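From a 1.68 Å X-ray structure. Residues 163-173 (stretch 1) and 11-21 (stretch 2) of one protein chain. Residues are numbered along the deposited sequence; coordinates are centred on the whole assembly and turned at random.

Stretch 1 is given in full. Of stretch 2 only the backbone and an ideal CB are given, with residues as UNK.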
ATOM      1  N   LYS A 163      10.276   7.644   3.869  1.00  7.97           N
ATOM      2  CA  LYS A 163      10.490   6.434   4.670  1.00  7.77           C
ATOM      3  C   LYS A 163       9.801   5.245   4.019  1.00  8.19           C
ATOM      4  O   LYS A 163       8.625   5.340   3.651  1.00  6.60           O
ATOM      5  CB  LYS A 163       9.953   6.627   6.083  1.00  6.07           C
ATOM      6  CG  LYS A 163      10.761   7.611   6.922  1.00 11.19           C
ATOM      7  CD  LYS A 163      10.157   7.750   8.312  1.00 14.76           C
ATOM      8  CE  LYS A 163      10.911   8.761   9.153  1.00 29.21           C
ATOM      9  NZ  LYS A 163      11.030  10.090   8.475  1.00 32.86           N
ATOM     10  N   ALA A 164      10.504   4.134   3.883  1.00  5.79           N
ATOM     11  CA  ALA A 164       9.896   2.926   3.308  1.00 10.72           C
ATOM     12  C   ALA A 164      10.762   1.706   3.619  1.00  7.86           C
ATOM     13  O   ALA A 164      11.989   1.814   3.544  1.00  8.40           O
ATOM     14  CB  ALA A 164       9.740   3.085   1.807  1.00  8.42           C
ATOM     15  N   ALA A 165      10.166   0.584   3.964  1.00  4.85           N
ATOM     16  CA  ALA A 165      10.943  -0.626   4.234  1.00  8.25           C
ATOM     17  C   ALA A 165      10.704  -1.655   3.127  1.00  8.02           C
ATOM     18  O   ALA A 165       9.558  -2.000   2.850  1.00  6.54           O
ATOM     19  CB  ALA A 165      10.575  -1.310   5.545  1.00  5.70           C
ATOM     20  N   TYR A 166      11.785  -2.136   2.518  1.00  4.90           N
ATOM     21  CA  TYR A 166      11.586  -3.261   1.603  1.00  8.50           C
ATOM     22  C   TYR A 166      11.734  -4.543   2.411  1.00  9.96           C
ATOM     23  O   TYR A 166      12.787  -4.680   3.037  1.00  7.31           O
ATOM     24  CB  TYR A 166      12.592  -3.273   0.467  1.00 11.67           C
ATOM     25  CG  TYR A 166      12.540  -4.470  -0.461  1.00 11.04           C
ATOM     26  CD1 TYR A 166      11.575  -4.557  -1.467  1.00  6.71           C
ATOM     27  CD2 TYR A 166      13.452  -5.515  -0.349  1.00 11.37           C
ATOM     28  CE1 TYR A 166      11.551  -5.661  -2.311  1.00  8.20           C
ATOM     29  CE2 TYR A 166      13.434  -6.609  -1.200  1.00 12.92           C
ATOM     30  CZ  TYR A 166      12.468  -6.683  -2.190  1.00 10.70           C
ATOM     31  OH  TYR A 166      12.419  -7.762  -3.043  1.00  7.54           O
ATOM     32  N   ILE A 167      10.713  -5.397   2.358  1.00  7.38           N
ATOM     33  CA  ILE A 167      10.756  -6.513   3.283  1.00  6.05           C
ATOM     34  C   ILE A 167      10.710  -7.870   2.611  1.00  6.85           C
ATOM     35  O   ILE A 167      10.438  -8.856   3.309  1.00  8.95           O
ATOM     36  CB  ILE A 167       9.598  -6.365   4.301  1.00  5.91           C
ATOM     37  CG1 ILE A 167       8.212  -6.551   3.690  1.00  9.11           C
ATOM     38  CG2 ILE A 167       9.704  -5.020   5.026  1.00  7.81           C
ATOM     39  CD1 ILE A 167       7.109  -6.538   4.744  1.00  9.12           C
ATOM     40  N   ASP A 168      10.977  -7.984   1.315  1.00  5.59           N
ATOM     41  CA  ASP A 168      10.880  -9.297   0.689  1.00  5.97           C
ATOM     42  C   ASP A 168      12.198 -10.065   0.821  1.00  8.79           C
ATOM     43  O   ASP A 168      12.938 -10.216  -0.147  1.00 10.72           O
ATOM     44  CB  ASP A 168      10.469  -9.168  -0.781  1.00  6.39           C
ATOM     45  CG  ASP A 168       9.896 -10.458  -1.318  1.00  7.94           C
ATOM     46  OD1 ASP A 168       9.758 -11.432  -0.544  1.00  7.46           O
ATOM     47  OD2 ASP A 168       9.553 -10.526  -2.522  1.00 10.31           O
ATOM     48  N   SER A 169      12.425 -10.551   2.031  1.00 11.87           N
ATOM     49  CA  SER A 169      13.519 -11.451   2.396  1.00  8.58           C
ATOM     50  C   SER A 169      12.936 -12.504   3.322  1.00  9.33           C
ATOM     51  O   SER A 169      11.929 -12.246   4.002  1.00  7.92           O
ATOM     52  CB  SER A 169      14.651 -10.654   3.035  1.00 13.86           C
ATOM     53  OG  SER A 169      15.804 -11.449   3.243  1.00 13.19           O
ATOM     54  N   LYS A 170      13.515 -13.707   3.368  1.00  7.80           N
ATOM     55  CA  LYS A 170      12.766 -14.801   3.968  1.00  9.19           C
ATOM     56  C   LYS A 170      12.690 -14.704   5.476  1.00 12.62           C
ATOM     57  O   LYS A 170      11.781 -15.320   6.034  1.00 15.72           O
ATOM     58  CB  LYS A 170      13.370 -16.154   3.574  1.00 18.52           C
ATOM     59  CG  LYS A 170      13.408 -16.399   2.077  1.00 34.46           C
ATOM     60  CD  LYS A 170      12.333 -17.360   1.608  1.00 41.33           C
ATOM     61  CE  LYS A 170      12.004 -17.144   0.136  1.00 45.53           C
ATOM     62  NZ  LYS A 170      11.567 -18.408  -0.516  1.00 49.93           N
ATOM     63  N   GLU A 171      13.586 -13.950   6.102  1.00 10.10           N
ATOM     64  CA  GLU A 171      13.500 -13.801   7.548  1.00  7.37           C
ATOM     65  C   GLU A 171      12.643 -12.621   7.981  1.00 10.48           C
ATOM     66  O   GLU A 171      12.398 -12.425   9.185  1.00 11.24           O
ATOM     67  CB  GLU A 171      14.922 -13.689   8.105  1.00 13.82           C
ATOM     68  CG  GLU A 171      15.489 -12.284   8.012  1.00 18.32           C
ATOM     69  CD  GLU A 171      16.024 -11.953   6.629  1.00 22.25           C
ATOM     70  OE1 GLU A 171      16.704 -10.908   6.507  1.00 25.64           O
ATOM     71  OE2 GLU A 171      15.784 -12.703   5.661  1.00 16.56           O
ATOM     72  N   LEU A 172      12.180 -11.804   7.032  1.00  8.65           N
ATOM     73  CA  LEU A 172      11.404 -10.609   7.300  1.00  7.26           C
ATOM     74  C   LEU A 172       9.903 -10.800   7.025  1.00  9.85           C
ATOM     75  O   LEU A 172       9.116 -10.083   7.645  1.00  9.91           O
ATOM     76  CB  LEU A 172      11.862  -9.417   6.445  1.00  7.42           C
ATOM     77  CG  LEU A 172      13.321  -8.981   6.591  1.00  8.20           C
ATOM     78  CD1 LEU A 172      13.597  -7.766   5.708  1.00  5.58           C
ATOM     79  CD2 LEU A 172      13.655  -8.702   8.049  1.00  8.94           C
ATOM     80  N   THR A 173       9.523 -11.694   6.104  1.00  6.41           N
ATOM     81  CA  THR A 173       8.087 -11.797   5.773  1.00  6.91           C
ATOM     82  C   THR A 173       7.563 -13.226   5.767  1.00  6.56           C
ATOM     83  O   THR A 173       8.245 -14.134   5.301  1.00  6.02           O
ATOM     84  CB  THR A 173       7.783 -11.140   4.406  1.00  7.04           C
ATOM     85  OG1 THR A 173       6.373 -11.248   4.149  1.00  8.01           O
ATOM     86  CG2 THR A 173       8.493 -11.826   3.260  1.00  9.63           C
ATOM     87  N   UNK A  11      14.954  -7.400 -11.049  1.00  7.93           N
ATOM     88  CA  UNK A  11      15.351  -6.019 -10.804  1.00 10.13           C
ATOM     89  C   UNK A  11      14.699  -5.406  -9.582  1.00  5.40           C
ATOM     90  O   UNK A  11      15.325  -4.599  -8.879  1.00  8.42           O
ATOM     91  CB  UNK A  11      15.023  -5.164 -12.030  1.00 10.13           C
ATOM     92  N   UNK A  12      13.440  -5.730  -9.301  1.00 10.05           N
ATOM     93  CA  UNK A  12      12.843  -5.216  -8.066  1.00  7.61           C
ATOM     94  C   UNK A  12      13.603  -5.712  -6.835  1.00  5.53           C
ATOM     95  O   UNK A  12      13.846  -4.940  -5.913  1.00  8.39           O
ATOM     96  CB  UNK A  12      11.373  -5.630  -7.975  1.00  7.61           C
ATOM     97  N   UNK A  13      13.973  -7.006  -6.813  1.00  7.66           N
ATOM     98  CA  UNK A  13      14.745  -7.555  -5.701  1.00  8.07           C
ATOM     99  C   UNK A  13      16.066  -6.828  -5.536  1.00 10.59           C
ATOM    100  O   UNK A  13      16.506  -6.501  -4.427  1.00  9.15           O
ATOM    101  CB  UNK A  13      14.995  -9.050  -5.909  1.00  8.07           C
ATOM    102  N   UNK A  14      16.749  -6.554  -6.647  1.00  9.61           N
ATOM    103  CA  UNK A  14      18.045  -5.868  -6.563  1.00 11.22           C
ATOM    104  C   UNK A  14      17.891  -4.502  -5.919  1.00 11.00           C
ATOM    105  O   UNK A  14      18.607  -4.059  -5.012  1.00  9.12           O
ATOM    106  CB  UNK A  14      18.671  -5.724  -7.951  1.00 11.22           C
ATOM    107  N   UNK A  15      16.890  -3.763  -6.411  1.00  8.90           N
ATOM    108  CA  UNK A  15      16.611  -2.417  -5.894  1.00  9.14           C
ATOM    109  C   UNK A  15      16.191  -2.504  -4.435  1.00  8.10           C
ATOM    110  O   UNK A  15      16.743  -1.802  -3.591  1.00  9.42           O
ATOM    111  CB  UNK A  15      15.525  -1.726  -6.721  1.00  9.14           C
ATOM    112  N   UNK A  16      15.219  -3.374  -4.155  1.00  8.07           N
ATOM    113  CA  UNK A  16      14.786  -3.536  -2.779  1.00  8.95           C
ATOM    114  C   UNK A  16      15.896  -3.911  -1.817  1.00  8.69           C
ATOM    115  O   UNK A  16      15.913  -3.345  -0.708  1.00 10.64           O
ATOM    116  CB  UNK A  16      13.688  -4.599  -2.714  1.00  8.95           C
ATOM    117  N   UNK A  17      16.780  -4.834  -2.168  1.00  7.39           N
ATOM    118  CA  UNK A  17      17.879  -5.229  -1.283  1.00  5.89           C
ATOM    119  C   UNK A  17      18.769  -4.044  -0.922  1.00  7.35           C
ATOM    120  O   UNK A  17      19.445  -4.051   0.117  1.00 11.23           O
ATOM    121  CB  UNK A  17      18.719  -6.325  -1.941  1.00  5.89           C
ATOM    122  N   UNK A  18      18.783  -3.027  -1.787  1.00  9.67           N
ATOM    123  CA  UNK A  18      19.618  -1.853  -1.469  1.00 11.57           C
ATOM    124  C   UNK A  18      18.990  -1.100  -0.306  1.00 12.18           C
ATOM    125  O   UNK A  18      19.704  -0.520   0.515  1.00 13.05           O
ATOM    126  CB  UNK A  18      19.772  -0.934  -2.683  1.00 11.57           C
ATOM    127  N   UNK A  19      17.651  -1.117  -0.208  1.00  8.98           N
ATOM    128  CA  UNK A  19      17.082  -0.488   0.990  1.00  9.68           C
ATOM    129  C   UNK A  19      17.410  -1.314   2.227  1.00  9.33           C
ATOM    130  O   UNK A  19      17.696  -0.765   3.300  1.00 11.12           O
ATOM    131  CB  UNK A  19      15.567  -0.325   0.849  1.00  9.68           C
ATOM    132  N   UNK A  20      17.357  -2.639   2.077  1.00  6.86           N
ATOM    133  CA  UNK A  20      17.579  -3.472   3.267  1.00  7.11           C
ATOM    134  C   UNK A  20      19.003  -3.250   3.761  1.00 12.13           C
ATOM    135  O   UNK A  20      19.244  -3.079   4.952  1.00 10.76           O
ATOM    136  CB  UNK A  20      17.335  -4.952   2.964  1.00  7.11           C
ATOM    137  N   UNK A  21      19.935  -3.244   2.810  1.00 11.91           N
ATOM    138  CA  UNK A  21      21.333  -3.001   3.154  1.00  9.36           C
ATOM    139  C   UNK A  21      21.475  -1.721   3.952  1.00  8.75           C
ATOM    140  O   UNK A  21      22.182  -1.674   4.972  1.00 12.00           O
ATOM    141  CB  UNK A  21      22.196  -2.933   1.892  1.00  9.36           C
TER

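Residues 11-21 form a continuous helix that packs against the strand and loop of residues 163-173, and Tyr166, reaching toward the helix, supplies most of the contact.

At position 11 the ideal CB has nothing of stretch 1 within 5.5 Å, so almost any helix-compatible residue would serve; it is Glu11. Position 12 points sideways, its ideal CB 5.5 Å from Tyr166 OH, and is hardly restricted; it is Ala12.

Position 13 also points sideways, but its ideal CB lies 4.1 Å from Tyr166 OH. A small polar side chain would suit the hydroxyl, as would a small apolar one. The residue is Thr13. Its OG1 stands 3.6 Å from Tyr166 OH, and a water joins them, 2.8 Å from Thr13 OG1 and 3.0 Å from Tyr166 OH, while donating to Asp168 O at 3.0 Å.

Position 14 points away, where long or charged side chains are free to extend; it is Lys14. Position 15 points sideways with no near neighbour in stretch 1, leaving the choice wide. Trp15 fills it; its CE3 comes no nearer than 5.6 Å to Tyr166 CD1.

Position 16 is the most constrained. Its CA-to-CB direction runs into the Tyr166 ring, and an ideal CB would sit 2.4 Å from Tyr166 CE1, a clash. The helical backbone angles would admit other residues, but the ring leaves room only for glycine. With Gly16, the CA lies over one ring face, 3.4 Å from the centroid in a CH-pi contact.

Position 17 points away, yet a side chain of moderate length could turn back toward Tyr166 or the carbonyl of Asp168; polar residues would suit. Asn17 does this: its ND2 comes within 3.9 Å of Tyr166 CE2 and donates to a water at 2.8 Å, which in turn donates to Asp168 O at 2.9 Å.

Position 18 points away and tolerates many residues. Ser18 OG bonds back to Trp15 O at 2.6 Å.

Position 19 points toward stretch 1, its ideal CB 4.2 Å from Tyr166 CB, which favours an aliphatic side chain. Leu19 places CD2 3.7 Å from Ala164 O.

Position 20 starts sideways, but Tyr166, Ser169 and Leu172 line the space ahead, inviting an apolar chain such as leucine, isoleucine or methionine. Ile20 extends CD1 to the Tyr166 ring edge, 3.6 Å from Tyr166 CD2, and to 4.0 Å from Leu172 CD1.

Position 21 is out of reach and unrestricted; it is Lys21.

Stretch 2, residues 11-21: EATKWGNSLIK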
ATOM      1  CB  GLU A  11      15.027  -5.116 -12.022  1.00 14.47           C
ATOM      2  CG  GLU A  11      15.808  -5.493 -13.275  1.00 14.12           C
ATOM      3  CD  GLU A  11      17.280  -5.137 -13.205  1.00 12.22           C
ATOM      4  OE1 GLU A  11      18.037  -5.555 -14.123  1.00 24.35           O
ATOM      5  OE2 GLU A  11      17.742  -4.448 -12.284  1.00 19.69           O
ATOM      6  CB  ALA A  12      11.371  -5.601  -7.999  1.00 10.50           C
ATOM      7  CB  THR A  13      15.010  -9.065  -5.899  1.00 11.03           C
ATOM      8  OG1 THR A  13      13.793  -9.792  -5.647  1.00 11.32           O
ATOM      9  CG2 THR A  13      16.045  -9.565  -4.905  1.00 13.10           C
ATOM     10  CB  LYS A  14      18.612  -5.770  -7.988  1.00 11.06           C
ATOM     11  CG  LYS A  14      19.991  -5.129  -8.059  1.00 15.82           C
ATOM     12  CD  LYS A  14      20.471  -5.145  -9.508  1.00 16.65           C
ATOM     13  CE  LYS A  14      21.595  -4.134  -9.709  1.00 26.97           C
ATOM     14  NZ  LYS A  14      21.658  -3.761 -11.158  1.00 60.66           N
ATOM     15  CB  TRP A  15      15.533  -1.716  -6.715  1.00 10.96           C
ATOM     16  CG  TRP A  15      15.249  -0.277  -6.404  1.00  7.20           C
ATOM     17  CD1 TRP A  15      15.878   0.817  -6.928  1.00  9.26           C
ATOM     18  CD2 TRP A  15      14.263   0.243  -5.501  1.00  6.60           C
ATOM     19  NE1 TRP A  15      15.357   1.983  -6.415  1.00  8.45           N
ATOM     20  CE2 TRP A  15      14.358   1.647  -5.532  1.00  8.99           C
ATOM     21  CE3 TRP A  15      13.312  -0.357  -4.671  1.00 12.29           C
ATOM     22  CZ2 TRP A  15      13.530   2.460  -4.763  1.00 14.45           C
ATOM     23  CZ3 TRP A  15      12.485   0.429  -3.900  1.00 10.34           C
ATOM     24  CH2 TRP A  15      12.615   1.822  -3.966  1.00 13.76           C
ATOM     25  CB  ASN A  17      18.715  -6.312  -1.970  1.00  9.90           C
ATOM     26  CG  ASN A  17      18.083  -7.684  -1.896  1.00 15.47           C
ATOM     27  OD1 ASN A  17      18.433  -8.608  -2.633  1.00 14.77           O
ATOM     28  ND2 ASN A  17      17.126  -7.828  -0.986  1.00  9.22           N
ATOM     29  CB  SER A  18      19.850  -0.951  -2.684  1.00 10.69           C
ATOM     30  OG  SER A  18      18.703  -0.156  -2.978  1.00 10.96           O
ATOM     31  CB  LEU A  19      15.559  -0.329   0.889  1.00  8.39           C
ATOM     32  CG  LEU A  19      15.071   0.893   0.099  1.00 11.54           C
ATOM     33  CD1 LEU A  19      15.401   0.666  -1.365  1.00 12.67           C
ATOM     34  CD2 LEU A  19      13.585   1.129   0.323  1.00  8.58           C
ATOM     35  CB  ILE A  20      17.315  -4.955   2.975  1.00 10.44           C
ATOM     36  CG1 ILE A  20      15.821  -5.247   2.763  1.00  7.42           C
ATOM     37  CG2 ILE A  20      17.951  -5.816   4.053  1.00 15.32           C
ATOM     38  CD1 ILE A  20      15.505  -6.663   2.314  1.00 13.27           C
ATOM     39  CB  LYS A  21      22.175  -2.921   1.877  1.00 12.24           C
ATOM     40  CG  LYS A  21      23.651  -2.707   2.183  1.00 18.04           C
ATOM     41  CD  LYS A  21      24.516  -3.007   0.965  1.00 25.46           C
ATOM     42  CE  LYS A  21      25.988  -2.774   1.285  1.00 38.03           C
ATOM     43  NZ  LYS A  21      26.856  -2.921   0.082  1.00 46.37           N
TER
HETATM   44  O   HOH W   1      13.190 -10.692  -3.090  1.00 13.08           O
HETATM   45  O   HOH W   2      15.827 -10.158  -0.146  1.00  9.93           O
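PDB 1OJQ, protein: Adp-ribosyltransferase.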